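Local atomic coordinates of pumilio domain-containing protein C56F2.08c (Schizosaccharomyces pombe, PDB entry 6NX5), a protein that probably binds AU-rich elements in the 3' untranslated regions of mRNAs, and is represented here by its RNA recognition motif (RRM) domain. Residues A[5-11]-A[40-46]; A[56-60]-A[71-75]. All coordinates share one frame; numbering follows the deposited sequence. Where two conformers were deposited one is given.

Contact 1: A[5-11]-A[40-46]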
loop_
_atom_site.group_PDB
_atom_site.type_symbol
_atom_site.label_atom_id
_atom_site.label_comp_id
_atom_site.label_asym_id
_atom_site.label_seq_id
_atom_site.Cartn_x
_atom_site.Cartn_y
_atom_site.Cartn_z
ATOM N N MET A 5 4.158 -6.871 1.994
ATOM C CA MET A 5 3.056 -5.924 2.100
ATOM C C MET A 5 1.827 -6.466 1.391
ATOM O O MET A 5 1.922 -6.949 0.253
ATOM C CB MET A 5 3.416 -4.572 1.487
ATOM C CG MET A 5 4.582 -3.882 2.171
ATOM S SD MET A 5 3.973 -3.113 3.683
ATOM C CE MET A 5 5.172 -1.836 3.972
ATOM N N LEU A 6 0.689 -6.364 2.067
ATOM C CA LEU A 6 -0.623 -6.667 1.493
ATOM C C LEU A 6 -1.416 -5.380 1.398
ATOM O O LEU A 6 -1.502 -4.628 2.381
ATOM C CB LEU A 6 -1.395 -7.668 2.350
ATOM C CG LEU A 6 -0.744 -9.029 2.603
ATOM C CD1 LEU A 6 -1.601 -9.843 3.545
ATOM C CD2 LEU A 6 -0.510 -9.810 1.324
ATOM N N TYR A 7 -1.989 -5.134 0.226
ATOM C CA TYR A 7 -2.924 -4.041 0.010
ATOM C C TYR A 7 -4.332 -4.610 0.116
ATOM O O TYR A 7 -4.704 -5.497 -0.654
ATOM C CB TYR A 7 -2.686 -3.381 -1.352
ATOM C CG TYR A 7 -3.751 -2.370 -1.716
ATOM C CD1 TYR A 7 -3.901 -1.195 -0.995
ATOM C CD2 TYR A 7 -4.620 -2.624 -2.756
ATOM C CE1 TYR A 7 -4.887 -0.281 -1.330
ATOM C CE2 TYR A 7 -5.607 -1.729 -3.090
ATOM C CZ TYR A 7 -5.733 -0.567 -2.374
ATOM O OH TYR A 7 -6.718 0.322 -2.731
ATOM N N VAL A 8 -5.093 -4.120 1.088
ATOM C CA VAL A 8 -6.414 -4.654 1.401
ATOM C C VAL A 8 -7.452 -3.616 1.004
ATOM O O VAL A 8 -7.379 -2.461 1.438
ATOM C CB VAL A 8 -6.522 -5.019 2.893
ATOM C CG1 VAL A 8 -7.856 -5.719 3.192
ATOM C CG2 VAL A 8 -5.346 -5.894 3.316
ATOM N N SER A 9 -8.435 -4.027 0.201
ATOM C CA SER A 9 -9.450 -3.098 -0.270
ATOM C C SER A 9 -10.834 -3.716 -0.115
ATOM O O SER A 9 -10.996 -4.916 0.135
ATOM C CB SER A 9 -9.190 -2.662 -1.725
ATOM O OG SER A 9 -9.071 -3.757 -2.612
ATOM N N ASN A 10 -11.834 -2.850 -0.239
ATOM C CA ASN A 10 -13.243 -3.196 -0.008
ATOM C C ASN A 10 -13.477 -3.638 1.430
ATOM O O ASN A 10 -14.161 -4.628 1.693
ATOM C CB ASN A 10 -13.752 -4.261 -0.981
ATOM C CG ASN A 10 -15.269 -4.261 -1.068
ATOM O OD1 ASN A 10 -15.897 -3.262 -0.726
ATOM N ND2 ASN A 10 -15.857 -5.369 -1.512
ATOM N N LEU A 11 -12.877 -2.922 2.371
ATOM C CA LEU A 11 -13.260 -3.073 3.764
ATOM C C LEU A 11 -14.663 -2.511 3.986
ATOM O O LEU A 11 -15.095 -1.609 3.267
ATOM C CB LEU A 11 -12.281 -2.339 4.668
ATOM C CG LEU A 11 -10.861 -2.868 4.577
ATOM C CD1 LEU A 11 -9.918 -1.981 5.399
ATOM C CD2 LEU A 11 -10.825 -4.309 5.046
ATOM N N ASN A 40 -11.828 2.946 2.089
ATOM C CA ASN A 40 -12.024 1.695 2.808
ATOM C C ASN A 40 -10.921 0.697 2.467
ATOM O O ASN A 40 -11.187 -0.443 2.083
ATOM C CB ASN A 40 -13.412 1.122 2.505
ATOM C CG ASN A 40 -13.636 0.830 1.023
ATOM O OD1 ASN A 40 -13.079 1.494 0.152
ATOM N ND2 ASN A 40 -14.472 -0.177 0.733
ATOM N N SER A 41 -9.661 1.123 2.608
ATOM C CA SER A 41 -8.518 0.270 2.294
ATOM C C SER A 41 -7.452 0.375 3.380
ATOM O O SER A 41 -7.456 1.288 4.211
ATOM C CB SER A 41 -7.908 0.623 0.926
ATOM O OG SER A 41 -8.877 0.536 -0.102
ATOM N N ALA A 42 -6.525 -0.582 3.368
ATOM C CA ALA A 42 -5.457 -0.613 4.357
ATOM C C ALA A 42 -4.261 -1.365 3.786
ATOM O O ALA A 42 -4.342 -2.018 2.742
ATOM C CB ALA A 42 -5.923 -1.261 5.670
ATOM N N ILE A 43 -3.132 -1.230 4.480
ATOM C CA ILE A 43 -1.899 -1.938 4.156
ATOM C C ILE A 43 -1.489 -2.724 5.385
ATOM O O ILE A 43 -1.479 -2.183 6.500
ATOM C CB ILE A 43 -0.764 -0.986 3.736
ATOM C CG1 ILE A 43 -1.154 -0.261 2.456
ATOM C CG2 ILE A 43 0.527 -1.786 3.535
ATOM C CD1 ILE A 43 -0.275 0.930 2.164
ATOM N N VAL A 44 -1.164 -4.003 5.184
ATOM C CA VAL A 44 -0.812 -4.913 6.264
ATOM C C VAL A 44 0.535 -5.520 5.928
ATOM O O VAL A 44 0.738 -5.991 4.801
ATOM C CB VAL A 44 -1.849 -6.035 6.440
ATOM C CG1 VAL A 44 -1.426 -6.964 7.566
ATOM C CG2 VAL A 44 -3.242 -5.472 6.672
ATOM N N SER A 45 1.459 -5.510 6.885
ATOM C CA SER A 45 2.785 -6.065 6.665
ATOM C C SER A 45 3.030 -7.282 7.544
ATOM O O SER A 45 2.615 -7.324 8.708
ATOM C CB SER A 45 3.883 -5.023 6.921
ATOM O OG SER A 45 3.997 -4.725 8.296
ATOM N N TYR A 46 3.705 -8.268 6.957
ATOM C CA TYR A 46 4.288 -9.412 7.642
ATOM C C TYR A 46 5.774 -9.456 7.332
ATOM O O TYR A 46 6.184 -9.220 6.187
ATOM C CB TYR A 46 3.699 -10.732 7.173
ATOM C CG TYR A 46 2.246 -10.976 7.433
ATOM C CD1 TYR A 46 1.308 -10.747 6.438
ATOM C CD2 TYR A 46 1.806 -11.532 8.639
ATOM C CE1 TYR A 46 -0.040 -11.018 6.639
ATOM C CE2 TYR A 46 0.446 -11.806 8.848
ATOM C CZ TYR A 46 -0.463 -11.552 7.852
ATOM O OH TYR A 46 -1.799 -11.817 8.046
HETATM O O HOH W 1 -11.415 -0.043 -1.334
#

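Contact 2: A[56-60]-A[71-75]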
loop_
_atom_site.group_PDB
_atom_site.type_symbol
_atom_site.label_atom_id
_atom_site.label_comp_id
_atom_site.label_asym_id
_atom_site.label_seq_id
_atom_site.Cartn_x
_atom_site.Cartn_y
_atom_site.Cartn_z
ATOM N N ARG A 56 -3.142 -13.912 2.111
ATOM C CA ARG A 56 -3.747 -13.492 0.853
ATOM C C ARG A 56 -4.656 -14.585 0.297
ATOM O O ARG A 56 -5.784 -14.315 -0.128
ATOM C CB ARG A 56 -2.636 -13.127 -0.144
ATOM C CG ARG A 56 -3.107 -12.382 -1.398
ATOM C CD ARG A 56 -3.623 -13.305 -2.501
ATOM N NE ARG A 56 -2.821 -14.521 -2.620
ATOM C CZ ARG A 56 -1.675 -14.601 -3.285
ATOM N NH1 ARG A 56 -1.192 -13.550 -3.920
ATOM N NH2 ARG A 56 -1.013 -15.742 -3.320
ATOM N N ASP A 57 -4.171 -15.827 0.279
ATOM C CA ASP A 57 -4.982 -16.939 -0.213
ATOM C C ASP A 57 -6.224 -17.138 0.636
ATOM O O ASP A 57 -7.294 -17.498 0.117
ATOM C CB ASP A 57 -4.167 -18.229 -0.196
ATOM C CG ASP A 57 -3.139 -18.288 -1.292
ATOM O OD1 ASP A 57 -2.351 -19.252 -1.288
ATOM O OD2 ASP A 57 -3.111 -17.375 -2.141
ATOM N N ALA A 58 -6.099 -16.962 1.951
ATOM C CA ALA A 58 -7.245 -17.222 2.819
ATOM C C ALA A 58 -8.306 -16.130 2.728
ATOM O O ALA A 58 -9.493 -16.411 2.928
ATOM C CB ALA A 58 -6.784 -17.377 4.259
ATOM N N LEU A 59 -7.909 -14.891 2.429
ATOM C CA LEU A 59 -8.817 -13.764 2.553
ATOM C C LEU A 59 -9.207 -13.115 1.238
ATOM O O LEU A 59 -10.264 -12.475 1.195
ATOM C CB LEU A 59 -8.212 -12.690 3.470
ATOM C CG LEU A 59 -8.033 -13.114 4.929
ATOM C CD1 LEU A 59 -7.226 -12.068 5.711
ATOM C CD2 LEU A 59 -9.382 -13.376 5.598
ATOM N N HIS A 60 -8.412 -13.247 0.180
ATOM C CA HIS A 60 -8.732 -12.544 -1.056
ATOM C C HIS A 60 -10.037 -13.068 -1.637
ATOM O O HIS A 60 -10.233 -14.280 -1.760
ATOM C CB HIS A 60 -7.626 -12.686 -2.095
ATOM C CG HIS A 60 -7.981 -12.081 -3.419
ATOM N ND1 HIS A 60 -8.283 -10.742 -3.566
ATOM C CD2 HIS A 60 -8.099 -12.632 -4.652
ATOM C CE1 HIS A 60 -8.560 -10.493 -4.835
ATOM N NE2 HIS A 60 -8.453 -11.622 -5.515
ATOM N N VAL A 71 -13.903 -9.071 0.454
ATOM C CA VAL A 71 -12.700 -8.261 0.649
ATOM C C VAL A 71 -11.671 -8.638 -0.408
ATOM O O VAL A 71 -11.606 -9.780 -0.871
ATOM C CB VAL A 71 -12.132 -8.439 2.075
ATOM C CG1 VAL A 71 -11.694 -9.876 2.315
ATOM C CG2 VAL A 71 -10.949 -7.499 2.321
ATOM N N GLN A 72 -10.849 -7.671 -0.789
ATOM C CA GLN A 72 -9.764 -7.892 -1.733
ATOM C C GLN A 72 -8.437 -7.777 -1.004
ATOM O O GLN A 72 -8.258 -6.865 -0.189
ATOM C CB GLN A 72 -9.813 -6.868 -2.866
ATOM C CG GLN A 72 -11.148 -6.834 -3.599
ATOM C CD GLN A 72 -11.538 -8.199 -4.118
ATOM O OE1 GLN A 72 -10.873 -8.744 -4.996
ATOM N NE2 GLN A 72 -12.627 -8.751 -3.596
ATOM N N VAL A 73 -7.528 -8.710 -1.280
ATOM C CA VAL A 73 -6.184 -8.701 -0.697
ATOM C C VAL A 73 -5.181 -8.961 -1.811
ATOM O O VAL A 73 -5.249 -10.002 -2.478
ATOM C CB VAL A 73 -6.023 -9.741 0.426
ATOM C CG1 VAL A 73 -4.599 -9.668 1.018
ATOM C CG2 VAL A 73 -7.091 -9.530 1.523
ATOM N N MET A 74 -4.233 -8.031 -1.991
ATOM C CA MET A 74 -3.228 -8.127 -3.040
ATOM C C MET A 74 -1.850 -8.132 -2.401
ATOM O O MET A 74 -1.523 -7.238 -1.610
ATOM C CB MET A 74 -3.363 -6.977 -4.031
ATOM C CG MET A 74 -4.675 -6.996 -4.790
ATOM S SD MET A 74 -5.336 -5.352 -5.160
ATOM C CE MET A 74 -3.959 -4.604 -6.030
ATOM N N LEU A 75 -1.064 -9.143 -2.728
ATOM C CA LEU A 75 0.306 -9.233 -2.242
ATOM C C LEU A 75 1.223 -8.449 -3.170
ATOM O O LEU A 75 1.322 -8.763 -4.365
ATOM C CB LEU A 75 0.707 -10.707 -2.163
ATOM C CG LEU A 75 2.164 -11.034 -1.908
ATOM C CD1 LEU A 75 2.617 -10.462 -0.575
ATOM C CD2 LEU A 75 2.311 -12.552 -1.932
HETATM O O HOH W 2 -2.163 -10.936 -4.821
#

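Contact 1: A[5-11]-A[40-46]
Leu6 and Val8 face Val44 and Ala42 as the hydrogen-bonded pairs of an antiparallel strand pair, the two central strands of the RRM's four-stranded sheet. Four backbone bonds join them; Val8 N to Ala42 O is nearly straight, at 2.8 Å and 171°. On the helix-covered face, CG2 of Val8 meets CG2 of Val44 at 4.0 Å, and CD1 of Leu6 comes in at the ring edge of Tyr46, 3.7 Å from CE1. The Tyr46 hydroxyl is fixed farther out by the carbonyl of Phe24, and Ala52 of helix 49-59 backs both Leu6 and Tyr46. On the other face, the one with which RRMs commonly bind RNA, lie Met5, Tyr7, Ile43 and Ser45. Bent at chi2 (-79°), the Met5 chain brings SD over to Ile43 CG2, 3.7 Å away. Tyr7 stacks on Tyr7 of the second subunit, so the dimer partly takes up this face. Past the strand end the grip passes to Asn40. Its carbonyl accepts Leu11 N, and its ND2 returns a bond to Leu11 O, in the carbonyl plane and on a lone pair. Ser41 OG, held by Asp39, shares a water with Asn10 N, and that water donates to Asn40 OD1 at 2.7 Å.

Contact 2: A[56-60]-A[71-75]
Val73 meets the C-terminal end of helix 49-59, one of the two helices packed against the RRM sheet, with its branches spread between Arg56 and Leu59. Val73 CG1 lies 3.9 Å from Arg56 CG, and Val73 CG2 is equally far from Leu59 CB. This is the close-packed part: Leu59 is buried and also touches Leu23 and Phe24 of helix 17-24, while Val71 sets CG1 against the Leu59 carbonyl oxygen, 3.2 Å away. His60, the first residue to leave the helix, turns its ring to the strand. With its CG anti to the backbone N (chi1 175°), His60 brings ND1 to accept Val73 N at 3.2 Å, the donor near the ring plane and the bond almost straight at 169°. The Gln72 amide, its plane turned 70° from the ring, sets OE1 by CE1 of His60. The Arg56 side is looser and wetter. The Arg56 chain bends at chi2 and chi3, and its NE and NH2 both hold OD2 of the exposed Asp57 in a salt bridge, NH2 at 2.9 Å. Arg56 NH1 passes 3.8 Å from Leu75 CB and reaches the strand's polar backbone through a water, which also accepts Leu75 N. Were Arg56 replaced by an alanine, Asp57 would probably lose its charge partner, the water its link to the helix, and a gap would open beside Val73 CG1. Because ND1 accepts the N-H of Val73, the hydrogen of a neutral His60 should sit on NE2; the helix end thus meets the edge strand through a ring nitrogen and a water as well as through apolar contact.

From the N terminus, strand 4-9 comes first in the chain and pairs with strand 42-46, so contact 1 closes a loop holding helix 17-24 and strand 30-35. The chain then runs directly into helix 49-59, and contact 2 closes a shorter, helix-free loop of ten residues as strand 72-75 packs against the helix end. The two closures follow in series, neither nested nor crossed. They meet in space all the same: strand 4-9 lies between strands 42-46 and 72-75, with Tyr7 N 2.8 Å from Met74 O and Ser9 N near Gln72 O. Contact 1 thus joins the central strands, and contact 2 ties an edge strand to a helix.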